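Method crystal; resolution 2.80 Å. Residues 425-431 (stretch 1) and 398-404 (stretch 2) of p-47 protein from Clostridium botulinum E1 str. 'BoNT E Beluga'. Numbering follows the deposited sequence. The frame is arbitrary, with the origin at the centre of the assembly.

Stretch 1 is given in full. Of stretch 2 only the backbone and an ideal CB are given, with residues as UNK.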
# COMPACT_ATOMS: atom_id res chain seq x y z
N GLY A 425 -8.54 -5.76 -0.22
CA GLY A 425 -7.54 -4.73 -0.05
C GLY A 425 -7.65 -3.80 -1.23
O GLY A 425 -8.34 -4.10 -2.22
N PHE A 426 -6.97 -2.66 -1.15
CA PHE A 426 -7.06 -1.68 -2.22
C PHE A 426 -5.65 -1.54 -2.73
O PHE A 426 -4.76 -1.14 -1.98
CB PHE A 426 -7.62 -0.32 -1.74
CG PHE A 426 -7.72 0.72 -2.83
CD1 PHE A 426 -8.86 0.82 -3.62
CD2 PHE A 426 -6.68 1.62 -3.06
CE1 PHE A 426 -8.95 1.78 -4.62
CE2 PHE A 426 -6.78 2.59 -4.05
CZ PHE A 426 -7.91 2.66 -4.83
N CYS A 427 -5.46 -1.91 -4.00
CA CYS A 427 -4.13 -2.07 -4.55
C CYS A 427 -3.92 -1.18 -5.74
O CYS A 427 -4.71 -1.19 -6.70
CB CYS A 427 -3.88 -3.53 -4.95
SG CYS A 427 -2.27 -3.83 -5.77
N ILE A 428 -2.83 -0.42 -5.68
CA ILE A 428 -2.43 0.45 -6.78
C ILE A 428 -1.11 -0.08 -7.34
O ILE A 428 -0.25 -0.47 -6.56
CB ILE A 428 -2.29 1.92 -6.31
CG1 ILE A 428 -3.60 2.41 -5.71
CG2 ILE A 428 -1.86 2.80 -7.45
CD1 ILE A 428 -3.53 3.78 -4.98
N GLN A 429 -0.96 -0.08 -8.67
CA GLN A 429 0.21 -0.61 -9.36
C GLN A 429 0.68 0.33 -10.46
O GLN A 429 -0.13 0.97 -11.13
CB GLN A 429 -0.09 -1.98 -10.00
CG GLN A 429 -0.37 -3.13 -9.04
CD GLN A 429 -0.80 -4.39 -9.77
OE1 GLN A 429 -1.23 -4.35 -10.94
NE2 GLN A 429 -0.68 -5.53 -9.09
N GLY A 430 2.00 0.38 -10.70
CA GLY A 430 2.54 1.27 -11.71
C GLY A 430 3.95 0.98 -12.16
O GLY A 430 4.58 0.05 -11.68
N ASN A 431 4.43 1.79 -13.11
CA ASN A 431 5.81 1.72 -13.62
C ASN A 431 6.56 3.04 -13.43
O ASN A 431 6.06 4.11 -13.80
CB ASN A 431 5.83 1.37 -15.13
CG ASN A 431 5.06 0.11 -15.47
OD1 ASN A 431 4.92 -0.80 -14.65
ND2 ASN A 431 4.54 0.05 -16.70
N UNK A 398 -6.10 11.60 -6.47
CA UNK A 398 -5.05 11.44 -7.46
C UNK A 398 -4.21 10.25 -7.03
O UNK A 398 -3.39 10.36 -6.12
CB UNK A 398 -4.20 12.71 -7.60
N UNK A 399 -4.43 9.10 -7.66
CA UNK A 399 -3.77 7.88 -7.21
C UNK A 399 -2.29 7.88 -7.52
O UNK A 399 -1.49 7.31 -6.77
CB UNK A 399 -4.43 6.66 -7.85
N UNK A 400 -1.92 8.54 -8.61
CA UNK A 400 -0.51 8.75 -8.88
C UNK A 400 0.14 9.50 -7.72
O UNK A 400 1.26 9.19 -7.33
CB UNK A 400 -0.32 9.52 -10.19
N UNK A 401 -0.59 10.48 -7.17
CA UNK A 401 -0.08 11.22 -6.02
C UNK A 401 0.08 10.25 -4.84
O UNK A 401 1.06 10.33 -4.09
CB UNK A 401 -1.01 12.38 -5.66
N UNK A 402 -0.88 9.33 -4.71
CA UNK A 402 -0.91 8.40 -3.58
C UNK A 402 0.22 7.39 -3.62
O UNK A 402 0.86 7.13 -2.61
CB UNK A 402 -2.25 7.66 -3.55
N UNK A 403 0.48 6.80 -4.78
CA UNK A 403 1.50 5.78 -4.81
C UNK A 403 2.84 6.48 -4.53
O UNK A 403 3.65 5.98 -3.74
CB UNK A 403 1.51 5.04 -6.15
N UNK A 404 3.03 7.67 -5.09
CA UNK A 404 4.27 8.42 -4.91
C UNK A 404 4.41 9.16 -3.56
O UNK A 404 5.42 9.82 -3.32
CB UNK A 404 4.39 9.44 -6.05

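The short helix 399-403 crosses the strand 426-431 almost at right angles (89°), with 9.2 Å between the axes at closest approach. The strand presents alternate residues to it: Phe-426, Ile-428 and the bare backbone of Gly-430, a surface that is apolar in its side chains and offers no charge.

Position 398 lies just before the helix, with phi/psi of -99/101 and nothing of stretch 1 within 5.5 Å of its CB. Stretch 1 sets no demand here, but the free amides of the first helical turn do, and Ser, Thr, Asp or Asn would suit. The residue is Asn-398, the N-cap: its OD1 accepts a weak hydrogen bond from the backbone N of position 401 at 3.3 Å.

At position 399 CA-to-CB points toward the strand, and the ideal CB is 4.2 Å from Ile-428 CD1, with the ring of Phe-426 farther out. A long apolar or aromatic side chain, such as Leu, Met or Phe, could span both. The residue is Phe-399. With chi1 at -65° (m), its CE1 comes to 3.4 Å from Phe-426 CZ, at the edge of the latter ring, while its CD1 lies 3.6 Å from Ile-428 CD1. The two rings meet obliquely, their planes at 36° and centroids 5.6 Å apart.

Position 400 points away and position 401 is out of reach, so stretch 1 leaves both choices open; helical backbone angles and the early turn would accept small polar or acidic residues. They are Thr-400 and Asp-401, neither touching the strand.

At position 402 CA-to-CB again points toward stretch 1, with the ideal CB 4.3 Å from Ile-428 CD1. No polar partner is offered by that methyl, so Val, Ile, Leu or Met would fit. Ile-402 brings CG2 to 3.7 Å from Ile-428 CD1, which therefore touches both this residue and Phe-399.

Position 403 has the closest CA approach to the strand, 6.9 Å to the CA of Ile-428, and its ideal CB is 4.2 Å from Ile-428 CG2. Farther along the strand, Gly-430 offers only backbone, and an aliphatic chain such as Ile, Leu or Met could reach along Ile-428 toward it. Ile-403, extended with both chi angles t, places CD1 3.9 Å from Ile-428 CG2 and 4.3 Å from Gly-430 N.

Position 404 is out of reach of stretch 1, and its phi/psi of -78/2 would admit many polar residues. It is Asn-404, whose side-chain amide is hydrogen-bonded elsewhere in the structure.

Stretch 2 (398-404) NFTDIIN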
# COMPACT_ATOMS: atom_id res chain seq x y z
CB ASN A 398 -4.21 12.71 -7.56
CG ASN A 398 -3.19 12.63 -8.67
OD1 ASN A 398 -2.96 11.56 -9.25
ND2 ASN A 398 -2.57 13.76 -9.00
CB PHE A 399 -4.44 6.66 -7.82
CG PHE A 399 -5.85 6.49 -7.36
CD1 PHE A 399 -6.12 6.09 -6.07
CD2 PHE A 399 -6.91 6.77 -8.22
CE1 PHE A 399 -7.40 5.93 -5.65
CE2 PHE A 399 -8.20 6.61 -7.80
CZ PHE A 399 -8.45 6.20 -6.52
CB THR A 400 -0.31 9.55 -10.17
OG1 THR A 400 -0.88 8.83 -11.27
CG2 THR A 400 1.16 9.78 -10.40
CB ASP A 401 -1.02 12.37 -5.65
CG ASP A 401 -0.73 13.64 -6.44
OD1 ASP A 401 0.17 13.62 -7.31
OD2 ASP A 401 -1.40 14.67 -6.18
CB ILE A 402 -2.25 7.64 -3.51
CG1 ILE A 402 -3.31 8.49 -2.81
CG2 ILE A 402 -2.08 6.30 -2.77
CD1 ILE A 402 -4.73 7.90 -2.88
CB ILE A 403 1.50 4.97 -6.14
CG1 ILE A 403 2.33 3.69 -5.97
CG2 ILE A 403 1.99 5.80 -7.33
CD1 ILE A 403 2.04 2.65 -7.03
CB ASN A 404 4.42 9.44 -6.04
CG ASN A 404 4.88 8.81 -7.34
OD1 ASN A 404 5.72 7.91 -7.34
ND2 ASN A 404 4.33 9.28 -8.46
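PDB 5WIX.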